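DyP-type peroxidase (Thermobifida cellulosilytica, PDB 4GS1) probably uses hydrogen peroxide to oxidise dyes and other reducing substrates at a haem, as a dye-decolorizing peroxidase. Local coordinates at residues A38-I43 with M106-I111; T220-A225 with R316-G321; S240-R245 with L339-Q344. All coordinates share one frame; numbering follows the deposited sequence.

The three contacts lie in two ferredoxin-like halves, each built on a four-stranded antiparallel sheet. Contact 1 comes first along the chain and closes before the others open; it fastens a loop to edge strand 106-111 of the N-terminal sheet. Contacts 2 and 3 alternate along the chain and share the C-terminal sheet, where strands 318-328 and 334-344 are neighbours. Their centres are about 9 Å apart, and both touch the haem. Contact 1 is centred about 13 Å from contact 2 and 12 Å from contact 3. Its loop touches Arg320 and Trp343, tying the N-terminal half to the sheet that lines the haem pocket.

Contact 1 of 3, residues A38-I43 with M106-I111; sequences APQPGI and MVTIGI
Edge strand 106-111 of the N-terminal ferredoxin-like sheet is paired on one side with strand 149-155; on its other side the loop 38-43 places Gln40 and Pro41 against Thr108 and Ile109. The carboxamide of Gln40 imitates the backbone of a neighbouring strand. Its OE1 accepts the N-H of Ile109 (N to OE1 2.8 Å, 159° at the hydrogen), and its NE2 donates to the O of Ile109 over 2.9 Å, lying in the carbonyl plane on a lone pair. The chain gets there by running extended beyond CG, with CG anti to the carbonyl carbon (chi1 -76°). A water donates to both Gln40 OE1 and the O of Val107, so OE1 takes two donors, while NE2 also reaches the O of Pro380; these partners together fix which way round the amide sits. A second polar link comes from Thr108, whose OG1 donates to the O of Pro41 at 2.7 Å, from a position tilted out of that carbonyl plane; Gln152 OE1 is a second hydrogen-bond partner of OG1. Between the segments, the apolar contact lies at the start of the strand. There CB of Pro41 meets CB of Met106 at 3.9 Å, and the Pro41 ring also touches His88 of helix 66-90. The Met106 chain bends at its last torsion, bringing SD 3.8 Å from CA of Gly42. Gly42 has a positive phi, 106°, which would jam a side chain against the preceding carbonyl, and a CB placed on its backbone would fall 2.0 Å from Thr108 OG1.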
loop_
_atom_site.group_PDB
_atom_site.type_symbol
_atom_site.label_atom_id
_atom_site.label_comp_id
_atom_site.label_asym_id
_atom_site.label_seq_id
_atom_site.Cartn_x
_atom_site.Cartn_y
_atom_site.Cartn_z
ATOM N N ALA B 38 10.044 8.749 -23.715
ATOM C CA ALA B 38 9.077 9.627 -24.379
ATOM C C ALA B 38 7.660 9.079 -24.288
ATOM O O ALA B 38 7.470 7.863 -24.289
ATOM C CB ALA B 38 9.466 9.832 -25.835
ATOM N N PRO B 39 6.656 9.974 -24.205
ATOM C CA PRO B 39 6.783 11.438 -24.115
ATOM C C PRO B 39 7.328 11.899 -22.769
ATOM O O PRO B 39 7.965 12.953 -22.707
ATOM C CB PRO B 39 5.336 11.926 -24.290
ATOM C CG PRO B 39 4.503 10.793 -23.844
ATOM C CD PRO B 39 5.246 9.561 -24.296
ATOM N N GLN B 40 7.075 11.114 -21.720
ATOM C CA GLN B 40 7.629 11.333 -20.392
ATOM C C GLN B 40 7.810 9.943 -19.793
ATOM O O GLN B 40 7.213 8.987 -20.297
ATOM C CB GLN B 40 6.632 12.104 -19.514
ATOM C CG GLN B 40 6.505 13.595 -19.793
ATOM C CD GLN B 40 5.600 14.270 -18.779
ATOM O OE1 GLN B 40 5.782 14.107 -17.563
ATOM N NE2 GLN B 40 4.603 15.002 -19.265
ATOM N N PRO B 41 8.619 9.825 -18.722
ATOM C CA PRO B 41 8.708 8.549 -18.003
ATOM C C PRO B 41 7.339 8.148 -17.483
ATOM O O PRO B 41 6.515 9.024 -17.211
ATOM C CB PRO B 41 9.599 8.887 -16.810
ATOM C CG PRO B 41 10.442 10.040 -17.286
ATOM C CD PRO B 41 9.505 10.849 -18.131
ATOM N N GLY B 42 7.096 6.847 -17.343
ATOM C CA GLY B 42 5.856 6.379 -16.745
ATOM C C GLY B 42 4.869 5.798 -17.736
ATOM O O GLY B 42 3.715 5.547 -17.381
ATOM N N ILE B 43 5.317 5.578 -18.970
ATOM C CA ILE B 43 4.448 5.056 -20.018
ATOM C C ILE B 43 5.098 3.826 -20.651
ATOM O O ILE B 43 4.532 2.737 -20.622
ATOM C CB ILE B 43 4.161 6.131 -21.097
ATOM C CG1 ILE B 43 3.426 7.320 -20.462
ATOM C CG2 ILE B 43 3.357 5.542 -22.263
ATOM C CD1 ILE B 43 3.405 8.564 -21.330
ATOM N N MET B 106 10.302 7.210 -11.018
ATOM C CA MET B 106 9.889 7.953 -12.201
ATOM C C MET B 106 8.684 8.834 -11.912
ATOM O O MET B 106 7.794 8.447 -11.144
ATOM C CB MET B 106 9.582 6.990 -13.360
ATOM C CG MET B 106 8.653 5.828 -12.989
ATOM S SD MET B 106 8.292 4.731 -14.399
ATOM C CE MET B 106 9.893 4.005 -14.720
ATOM N N VAL B 107 8.663 10.011 -12.537
ATOM C CA VAL B 107 7.612 11.012 -12.337
ATOM C C VAL B 107 6.995 11.416 -13.678
ATOM O O VAL B 107 7.718 11.779 -14.615
ATOM C CB VAL B 107 8.172 12.284 -11.633
ATOM C CG1 VAL B 107 7.054 13.291 -11.379
ATOM C CG2 VAL B 107 8.851 11.918 -10.318
ATOM N N THR B 108 5.665 11.343 -13.765
ATOM C CA THR B 108 4.905 11.755 -14.944
ATOM C C THR B 108 4.029 12.951 -14.593
ATOM O O THR B 108 3.383 12.954 -13.545
ATOM C CB THR B 108 3.955 10.638 -15.402
ATOM O OG1 THR B 108 4.620 9.372 -15.329
ATOM C CG2 THR B 108 3.463 10.892 -16.834
ATOM N N ILE B 109 3.979 13.954 -15.471
ATOM C CA ILE B 109 3.216 15.170 -15.202
ATOM C C ILE B 109 2.093 15.358 -16.229
ATOM O O ILE B 109 2.337 15.346 -17.437
ATOM C CB ILE B 109 4.137 16.427 -15.216
ATOM C CG1 ILE B 109 5.266 16.294 -14.182
ATOM C CG2 ILE B 109 3.335 17.676 -14.954
ATOM C CD1 ILE B 109 6.353 17.388 -14.324
ATOM N N GLY B 110 0.862 15.533 -15.757
ATOM C CA GLY B 110 -0.265 15.657 -16.672
ATOM C C GLY B 110 -1.176 16.834 -16.393
ATOM O O GLY B 110 -1.131 17.435 -15.309
ATOM N N ILE B 111 -2.035 17.132 -17.368
ATOM C CA ILE B 111 -2.854 18.339 -17.369
ATOM C C ILE B 111 -4.299 17.990 -17.714
ATOM O O ILE B 111 -4.557 17.265 -18.678
ATOM C CB ILE B 111 -2.304 19.326 -18.421
ATOM C CG1 ILE B 111 -0.962 19.898 -17.954
ATOM C CG2 ILE B 111 -3.302 20.455 -18.713
ATOM C CD1 ILE B 111 -0.161 20.568 -19.067
HETATM O O HOH W 1 8.161 14.014 -16.207
#

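Contact 2 of 3, residues T220-A225 with R316-G321; sequences TRTVTA and RMVRRG. With HEM (protoporphyrin IX containing Fe), chain F; OXY (oxygen molecule), chain G.
Thr222 and Val223, in the last turn of helix 217-223, pack against Met317 and Val318 where edge strand 318-328 of the C-terminal ferredoxin-like sheet begins, beside the haem pocket. The direct contacts are van der Waals. Methyl CG2 of Thr222, anti to its backbone N, presses on CA of Met317 at 3.6 Å. The other branch, OG1, is hydrogen-bonded back to the O of Leu218 and lies 3.7 Å from CD of Arg316, whose side chain crosses that of Thr222 at about a right angle. At the next residue, methyl CG1 of Val223 rests obliquely against methyl CG2 of Val318 at 3.6 Å. The polar link between the segments is a water that donates to the O of Thr222 and to the O of Arg316, 2.7 Å from the latter. Within the helix end, N and OG1 of Thr224 both donate to the O of Thr220, from opposite faces of its carbonyl plane. The polar contacts with the haem come from Arg319; Met317 adds its CE methyl beside haem methyl CMD. Arg319 NH1 donates to propionate oxygen O2A of the haem at 2.9 Å, and NH2 donates to the same oxygen. NH1 also makes a weak bond, 2.9 Å long, to O1 of a bound oxygen molecule, and a long, weak ion pair with Asp207. An alanine in place of Arg319 would probably leave O2A without its two guanidinium donors, the propionate less firmly held, and the oxygen molecule without its NH1 partner. The arginine chain bends at chi3 (-63°), laying the guanidinium over the porphyrin with C4D of the haem 3.3 Å from its plane, while O1 of the oxygen molecule stands 2.4 Å from the iron.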
loop_
_atom_site.group_PDB
_atom_site.type_symbol
_atom_site.label_atom_id
_atom_site.label_comp_id
_atom_site.label_asym_id
_atom_site.label_seq_id
_atom_site.Cartn_x
_atom_site.Cartn_y
_atom_site.Cartn_z
ATOM N N THR B 220 4.510 2.688 -30.131
ATOM C CA THR B 220 4.620 4.126 -30.344
ATOM C C THR B 220 3.374 4.700 -31.030
ATOM O O THR B 220 2.843 5.733 -30.597
ATOM C CB THR B 220 5.896 4.451 -31.145
ATOM O OG1 THR B 220 7.038 4.114 -30.345
ATOM C CG2 THR B 220 5.954 5.926 -31.495
ATOM N N ARG B 221 2.893 4.020 -32.071
ATOM C CA ARG B 221 1.698 4.457 -32.794
ATOM C C ARG B 221 0.480 4.448 -31.885
ATOM O O ARG B 221 -0.416 5.282 -32.018
ATOM C CB ARG B 221 1.410 3.560 -34.006
ATOM C CG ARG B 221 2.358 3.735 -35.175
ATOM C CD ARG B 221 1.714 3.314 -36.501
ATOM N NE ARG B 221 1.310 1.908 -36.528
ATOM C CZ ARG B 221 2.154 0.887 -36.658
ATOM N NH1 ARG B 221 3.458 1.105 -36.755
ATOM N NH2 ARG B 221 1.697 -0.356 -36.684
ATOM N N THR B 222 0.450 3.497 -30.961
ATOM C CA THR B 222 -0.708 3.340 -30.092
ATOM C C THR B 222 -0.814 4.456 -29.052
ATOM O O THR B 222 -1.913 4.930 -28.777
ATOM C CB THR B 222 -0.681 1.963 -29.406
ATOM O OG1 THR B 222 -0.776 0.937 -30.405
ATOM C CG2 THR B 222 -1.833 1.811 -28.443
ATOM N N VAL B 223 0.317 4.890 -28.492
ATOM C CA VAL B 223 0.264 5.851 -27.372
ATOM C C VAL B 223 0.457 7.313 -27.752
ATOM O O VAL B 223 0.135 8.207 -26.965
ATOM C CB VAL B 223 1.274 5.519 -26.246
ATOM C CG1 VAL B 223 1.058 4.103 -25.721
ATOM C CG2 VAL B 223 2.710 5.707 -26.726
ATOM N N THR B 224 0.984 7.572 -28.946
ATOM C CA THR B 224 1.421 8.926 -29.285
ATOM C C THR B 224 0.390 9.745 -30.054
ATOM O O THR B 224 -0.143 9.293 -31.066
ATOM C CB THR B 224 2.710 8.875 -30.127
ATOM O OG1 THR B 224 3.674 8.048 -29.463
ATOM C CG2 THR B 224 3.279 10.267 -30.308
ATOM N N ALA B 225 0.129 10.969 -29.591
ATOM C CA ALA B 225 -0.785 11.860 -30.295
ATOM C C ALA B 225 -0.181 12.326 -31.615
ATOM O O ALA B 225 0.919 12.870 -31.638
ATOM C CB ALA B 225 -1.135 13.062 -29.426
ATOM N N ARG B 316 -7.126 0.738 -30.046
ATOM C CA ARG B 316 -6.062 0.046 -29.334
ATOM C C ARG B 316 -5.526 0.965 -28.255
ATOM O O ARG B 316 -5.561 2.185 -28.402
ATOM C CB ARG B 316 -4.938 -0.322 -30.317
ATOM C CG ARG B 316 -4.019 -1.451 -29.864
ATOM C CD ARG B 316 -3.049 -1.864 -30.987
ATOM N NE ARG B 316 -3.745 -2.285 -32.203
ATOM C CZ ARG B 316 -4.016 -3.550 -32.512
ATOM N NH1 ARG B 316 -3.640 -4.531 -31.701
ATOM N NH2 ARG B 316 -4.659 -3.836 -33.635
ATOM N N MET B 317 -5.037 0.382 -27.163
ATOM C CA MET B 317 -4.466 1.178 -26.083
ATOM C C MET B 317 -3.350 0.399 -25.400
ATOM O O MET B 317 -3.212 -0.806 -25.621
ATOM C CB MET B 317 -5.556 1.553 -25.070
ATOM C CG MET B 317 -6.077 0.370 -24.257
ATOM S SD MET B 317 -7.711 0.701 -23.564
ATOM C CE MET B 317 -8.718 0.393 -25.015
ATOM N N VAL B 318 -2.545 1.085 -24.589
ATOM C CA VAL B 318 -1.622 0.401 -23.691
ATOM C C VAL B 318 -2.170 0.491 -22.281
ATOM O O VAL B 318 -2.359 1.585 -21.749
ATOM C CB VAL B 318 -0.204 0.993 -23.748
ATOM C CG1 VAL B 318 0.647 0.443 -22.614
ATOM C CG2 VAL B 318 0.439 0.663 -25.093
ATOM N N ARG B 319 -2.456 -0.663 -21.689
ATOM C CA ARG B 319 -2.962 -0.710 -20.323
ATOM C C ARG B 319 -1.803 -0.916 -19.359
ATOM O O ARG B 319 -1.065 -1.893 -19.471
ATOM C CB ARG B 319 -4.014 -1.824 -20.195
ATOM C CG ARG B 319 -5.327 -1.507 -20.905
ATOM C CD ARG B 319 -6.180 -2.758 -21.135
ATOM N NE ARG B 319 -5.501 -3.705 -22.024
ATOM C CZ ARG B 319 -5.199 -4.963 -21.710
ATOM N NH1 ARG B 319 -5.539 -5.470 -20.529
ATOM N NH2 ARG B 319 -4.563 -5.724 -22.593
ATOM N N ARG B 320 -1.649 0.012 -18.411
ATOM C CA ARG B 320 -0.518 -0.001 -17.482
ATOM C C ARG B 320 -1.079 0.203 -16.083
ATOM O O ARG B 320 -0.846 1.217 -15.430
ATOM C CB ARG B 320 0.483 1.100 -17.859
ATOM C CG ARG B 320 1.826 1.047 -17.127
ATOM C CD ARG B 320 2.727 2.172 -17.651
ATOM N NE ARG B 320 4.024 2.243 -16.979
ATOM C CZ ARG B 320 4.224 2.856 -15.817
ATOM N NH1 ARG B 320 3.200 3.417 -15.173
ATOM N NH2 ARG B 320 5.443 2.890 -15.287
ATOM N N GLY B 321 -1.857 -0.778 -15.643
ATOM C CA GLY B 321 -2.601 -0.665 -14.403
ATOM C C GLY B 321 -1.930 -1.284 -13.198
ATOM O O GLY B 321 -0.898 -1.968 -13.314
HETATM C CHA HEM F . -7.939 -7.635 -21.824
HETATM C CHB HEM F . -9.034 -7.758 -17.108
HETATM C CHC HEM F . -11.212 -3.430 -17.449
HETATM C CHD HEM F . -9.759 -3.091 -22.075
HETATM C C1A HEM F . -8.076 -8.040 -20.525
HETATM C C2A HEM F . -7.626 -9.311 -20.013
HETATM C C3A HEM F . -7.933 -9.341 -18.708
HETATM C C4A HEM F . -8.571 -8.096 -18.363
HETATM C CMA HEM F . -7.653 -10.495 -17.713
HETATM C CAA HEM F . -6.927 -10.409 -20.859
HETATM C CBA HEM F . -5.393 -10.298 -20.800
HETATM C CGA HEM F . -4.870 -9.099 -21.543
HETATM O O1A HEM F . -4.830 -9.138 -22.810
HETATM O O2A HEM F . -4.471 -8.110 -20.877
HETATM C C1B HEM F . -9.732 -6.613 -16.799
HETATM C C2B HEM F . -10.315 -6.318 -15.510
HETATM C C3B HEM F . -10.931 -5.128 -15.596
HETATM C C4B HEM F . -10.743 -4.624 -16.944
HETATM C CMB HEM F . -10.229 -7.286 -14.305
HETATM C CAB HEM F . -11.697 -4.338 -14.503
HETATM C CBB HEM F . -11.482 -4.518 -13.184
HETATM C C1C HEM F . -11.009 -2.964 -18.736
HETATM C C2C HEM F . -11.491 -1.703 -19.285
HETATM C C3C HEM F . -11.072 -1.607 -20.563
HETATM C C4C HEM F . -10.341 -2.816 -20.859
HETATM C CMC HEM F . -12.296 -0.662 -18.476
HETATM C CAC HEM F . -11.288 -0.495 -21.628
HETATM C CBC HEM F . -12.271 0.408 -21.603
HETATM C C1D HEM F . -9.130 -4.261 -22.409
HETATM C C2D HEM F . -8.510 -4.512 -23.688
HETATM C C3D HEM F . -7.961 -5.922 -23.614
HETATM C C4D HEM F . -8.275 -6.392 -22.288
HETATM C CMD HEM F . -8.427 -3.564 -24.908
HETATM C CAD HEM F . -7.207 -6.666 -24.728
HETATM C CBD HEM F . -8.207 -7.246 -25.730
HETATM C CGD HEM F . -7.421 -7.930 -26.828
HETATM O O1D HEM F . -7.210 -9.171 -26.737
HETATM O O2D HEM F . -6.977 -7.236 -27.781
HETATM N NA HEM F . -8.651 -7.305 -19.503
HETATM N NB HEM F . -10.013 -5.561 -17.657
HETATM N NC HEM F . -10.319 -3.634 -19.736
HETATM N ND HEM F . -8.967 -5.391 -21.601
HETATM FE FE HEM F . -9.575 -5.515 -19.667
HETATM O O1 OXY G . -7.563 -4.631 -18.698
HETATM O O2 OXY G . -6.583 -4.162 -17.698
HETATM O O HOH W 2 -4.317 4.124 -29.772
#

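Contact 3 of 3, residues S240-R245 with L339-Q344; sequences SYLVVR and LFMAWQ. With HEM (protoporphyrin IX containing Fe), chain F.
Leu242 packs over the Trp343 indole at the apolar centre of this antiparallel strand pair in the C-terminal ferredoxin-like sheet. CB of Leu242 lies 3.8 Å from the centroid of the six-membered ring, only 16° off its normal, a CH-pi contact over the face. With CG anti to the backbone N (chi1 167°), the leucine carries CD1 on to CB of Met341 at 3.7 Å. Further along the same face, CG1 of Val244 touches CD1 of Leu339 at 3.7 Å. The opposite face of the sheet bears Val243, Ala342 and Phe340, and the phenyl group reaches the cofactor: Phe340 CE1 is 3.4 Å from C2C of the haem, and haem methyl CMC sits over one ring face, displaced toward the rim. Between the faces, Tyr241-Gln344, Val243-Ala342 and Arg245-Phe340 are hydrogen-bonded pairs, the Val243 N to Ala342 O bond being 2.9 Å. At the polar edge, Gln344 folds back at chi2 (-102°), and its NE2 donates to the O of Tyr241 at 2.9 Å from well above the carbonyl plane, while the Gln344 N-H approaches that oxygen within the plane; Phe351 N holds OE1. OG of Ser240, at the edge of the indole, bonds to the O of Val223. The Arg245 guanidinium forms a salt bridge with Asp138 and hydrogen bonds with Ser374 and His371. Such a pairing bonds alternate backbone groups to each other and the rest to flanking strands, packs aliphatic and indole groups on one face, and sets the Phe340 ring against the haem on the other.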
loop_
_atom_site.group_PDB
_atom_site.type_symbol
_atom_site.label_atom_id
_atom_site.label_comp_id
_atom_site.label_asym_id
_atom_site.label_seq_id
_atom_site.Cartn_x
_atom_site.Cartn_y
_atom_site.Cartn_z
ATOM N N SER B 240 0.846 11.960 -24.871
ATOM C CA SER B 240 -0.068 10.825 -24.783
ATOM C C SER B 240 -1.225 11.236 -23.899
ATOM O O SER B 240 -1.099 12.191 -23.124
ATOM C CB SER B 240 0.640 9.602 -24.204
ATOM O OG SER B 240 -0.192 8.443 -24.285
ATOM N N TYR B 241 -2.352 10.541 -24.028
ATOM C CA TYR B 241 -3.484 10.757 -23.129
ATOM C C TYR B 241 -3.673 9.576 -22.199
ATOM O O TYR B 241 -3.628 8.420 -22.629
ATOM C CB TYR B 241 -4.778 11.008 -23.918
ATOM C CG TYR B 241 -4.760 12.307 -24.683
ATOM C CD1 TYR B 241 -5.258 13.476 -24.118
ATOM C CD2 TYR B 241 -4.239 12.371 -25.961
ATOM C CE1 TYR B 241 -5.241 14.676 -24.817
ATOM C CE2 TYR B 241 -4.212 13.574 -26.667
ATOM C CZ TYR B 241 -4.719 14.716 -26.083
ATOM O OH TYR B 241 -4.704 15.914 -26.776
ATOM N N LEU B 242 -3.876 9.881 -20.919
ATOM C CA LEU B 242 -4.121 8.878 -19.889
ATOM C C LEU B 242 -5.573 8.899 -19.445
ATOM O O LEU B 242 -6.090 9.938 -19.038
ATOM C CB LEU B 242 -3.249 9.178 -18.670
ATOM C CG LEU B 242 -3.613 8.413 -17.394
ATOM C CD1 LEU B 242 -3.362 6.926 -17.570
ATOM C CD2 LEU B 242 -2.813 8.942 -16.226
ATOM N N VAL B 243 -6.234 7.751 -19.522
ATOM C CA VAL B 243 -7.517 7.576 -18.848
ATOM C C VAL B 243 -7.308 6.731 -17.602
ATOM O O VAL B 243 -6.825 5.598 -17.685
ATOM C CB VAL B 243 -8.555 6.884 -19.756
ATOM C CG1 VAL B 243 -9.809 6.532 -18.939
ATOM C CG2 VAL B 243 -8.914 7.792 -20.925
ATOM N N VAL B 244 -7.661 7.285 -16.444
ATOM C CA VAL B 244 -7.611 6.544 -15.186
ATOM C C VAL B 244 -9.017 6.123 -14.793
ATOM O O VAL B 244 -9.945 6.935 -14.839
ATOM C CB VAL B 244 -7.092 7.439 -14.049
ATOM C CG1 VAL B 244 -7.048 6.652 -12.741
ATOM C CG2 VAL B 244 -5.731 7.991 -14.376
ATOM N N ARG B 245 -9.186 4.856 -14.417
ATOM C CA ARG B 245 -10.438 4.413 -13.801
ATOM C C ARG B 245 -10.141 3.649 -12.523
ATOM O O ARG B 245 -9.342 2.712 -12.520
ATOM C CB ARG B 245 -11.264 3.540 -14.764
ATOM C CG ARG B 245 -11.560 4.198 -16.120
ATOM C CD ARG B 245 -12.682 5.240 -16.031
ATOM N NE ARG B 245 -14.009 4.608 -16.051
ATOM C CZ ARG B 245 -15.128 5.224 -16.416
ATOM N NH1 ARG B 245 -15.097 6.499 -16.794
ATOM N NH2 ARG B 245 -16.281 4.560 -16.419
ATOM N N LEU B 339 -6.624 -0.317 -10.335
ATOM C CA LEU B 339 -6.336 1.053 -10.718
ATOM C C LEU B 339 -5.976 0.968 -12.205
ATOM O O LEU B 339 -4.823 0.749 -12.600
ATOM C CB LEU B 339 -5.218 1.632 -9.831
ATOM C CG LEU B 339 -4.515 2.923 -10.266
ATOM C CD1 LEU B 339 -5.525 3.971 -10.652
ATOM C CD2 LEU B 339 -3.636 3.443 -9.134
ATOM N N PHE B 340 -7.008 1.105 -13.032
ATOM C CA PHE B 340 -6.895 0.966 -14.478
ATOM C C PHE B 340 -6.295 2.246 -15.074
ATOM O O PHE B 340 -6.733 3.357 -14.759
ATOM C CB PHE B 340 -8.300 0.703 -15.049
ATOM C CG PHE B 340 -8.360 0.641 -16.555
ATOM C CD1 PHE B 340 -8.304 -0.578 -17.210
ATOM C CD2 PHE B 340 -8.513 1.802 -17.315
ATOM C CE1 PHE B 340 -8.368 -0.646 -18.606
ATOM C CE2 PHE B 340 -8.579 1.743 -18.708
ATOM C CZ PHE B 340 -8.505 0.520 -19.353
ATOM N N MET B 341 -5.281 2.093 -15.921
ATOM C CA MET B 341 -4.664 3.238 -16.589
ATOM C C MET B 341 -4.388 2.922 -18.051
ATOM O O MET B 341 -3.547 2.081 -18.370
ATOM C CB MET B 341 -3.390 3.657 -15.855
ATOM C CG MET B 341 -3.682 4.305 -14.511
ATOM S SD MET B 341 -2.205 5.028 -13.792
ATOM C CE MET B 341 -1.604 3.631 -12.964
ATOM N N ALA B 342 -5.124 3.582 -18.940
ATOM C CA ALA B 342 -4.958 3.345 -20.374
ATOM C C ALA B 342 -4.256 4.522 -21.025
ATOM O O ALA B 342 -4.632 5.673 -20.800
ATOM C CB ALA B 342 -6.308 3.117 -21.038
ATOM N N TRP B 343 -3.257 4.226 -21.853
ATOM C CA TRP B 343 -2.511 5.260 -22.569
ATOM C C TRP B 343 -2.807 5.146 -24.052
ATOM O O TRP B 343 -2.816 4.041 -24.598
ATOM C CB TRP B 343 -1.011 5.051 -22.334
ATOM C CG TRP B 343 -0.603 5.283 -20.919
ATOM C CD1 TRP B 343 -0.494 4.358 -19.921
ATOM C CD2 TRP B 343 -0.259 6.544 -20.335
ATOM N NE1 TRP B 343 -0.101 4.969 -18.746
ATOM C CE2 TRP B 343 0.060 6.314 -18.985
ATOM C CE3 TRP B 343 -0.190 7.848 -20.832
ATOM C CZ2 TRP B 343 0.434 7.337 -18.120
ATOM C CZ3 TRP B 343 0.185 8.860 -19.979
ATOM C CH2 TRP B 343 0.498 8.601 -18.644
ATOM N N GLN B 344 -3.033 6.280 -24.712
ATOM C CA GLN B 344 -3.379 6.271 -26.134
ATOM C C GLN B 344 -3.147 7.645 -26.742
ATOM O O GLN B 344 -3.125 8.646 -26.029
ATOM C CB GLN B 344 -4.845 5.867 -26.337
ATOM C CG GLN B 344 -5.857 6.812 -25.681
ATOM C CD GLN B 344 -6.401 6.248 -24.380
ATOM O OE1 GLN B 344 -7.214 5.325 -24.397
ATOM N NE2 GLN B 344 -5.937 6.776 -23.249
HETATM C CHA HEM F . -7.939 -7.635 -21.824
HETATM C CHB HEM F . -9.034 -7.758 -17.108
HETATM C CHC HEM F . -11.212 -3.430 -17.449
HETATM C CHD HEM F . -9.759 -3.091 -22.075
HETATM C C1A HEM F . -8.076 -8.040 -20.525
HETATM C C2A HEM F . -7.626 -9.311 -20.013
HETATM C C3A HEM F . -7.933 -9.341 -18.708
HETATM C C4A HEM F . -8.571 -8.096 -18.363
HETATM C CMA HEM F . -7.653 -10.495 -17.713
HETATM C CAA HEM F . -6.927 -10.409 -20.859
HETATM C CBA HEM F . -5.393 -10.298 -20.800
HETATM C CGA HEM F . -4.870 -9.099 -21.543
HETATM O O1A HEM F . -4.830 -9.138 -22.810
HETATM O O2A HEM F . -4.471 -8.110 -20.877
HETATM C C1B HEM F . -9.732 -6.613 -16.799
HETATM C C2B HEM F . -10.315 -6.318 -15.510
HETATM C C3B HEM F . -10.931 -5.128 -15.596
HETATM C C4B HEM F . -10.743 -4.624 -16.944
HETATM C CMB HEM F . -10.229 -7.286 -14.305
HETATM C CAB HEM F . -11.697 -4.338 -14.503
HETATM C CBB HEM F . -11.482 -4.518 -13.184
HETATM C C1C HEM F . -11.009 -2.964 -18.736
HETATM C C2C HEM F . -11.491 -1.703 -19.285
HETATM C C3C HEM F . -11.072 -1.607 -20.563
HETATM C C4C HEM F . -10.341 -2.816 -20.859
HETATM C CMC HEM F . -12.296 -0.662 -18.476
HETATM C CAC HEM F . -11.288 -0.495 -21.628
HETATM C CBC HEM F . -12.271 0.408 -21.603
HETATM C C1D HEM F . -9.130 -4.261 -22.409
HETATM C C2D HEM F . -8.510 -4.512 -23.688
HETATM C C3D HEM F . -7.961 -5.922 -23.614
HETATM C C4D HEM F . -8.275 -6.392 -22.288
HETATM C CMD HEM F . -8.427 -3.564 -24.908
HETATM C CAD HEM F . -7.207 -6.666 -24.728
HETATM C CBD HEM F . -8.207 -7.246 -25.730
HETATM C CGD HEM F . -7.421 -7.930 -26.828
HETATM O O1D HEM F . -7.210 -9.171 -26.737
HETATM O O2D HEM F . -6.977 -7.236 -27.781
HETATM N NA HEM F . -8.651 -7.305 -19.503
HETATM N NB HEM F . -10.013 -5.561 -17.657
HETATM N NC HEM F . -10.319 -3.634 -19.736
HETATM N ND HEM F . -8.967 -5.391 -21.601
HETATM FE FE HEM F . -9.575 -5.515 -19.667
#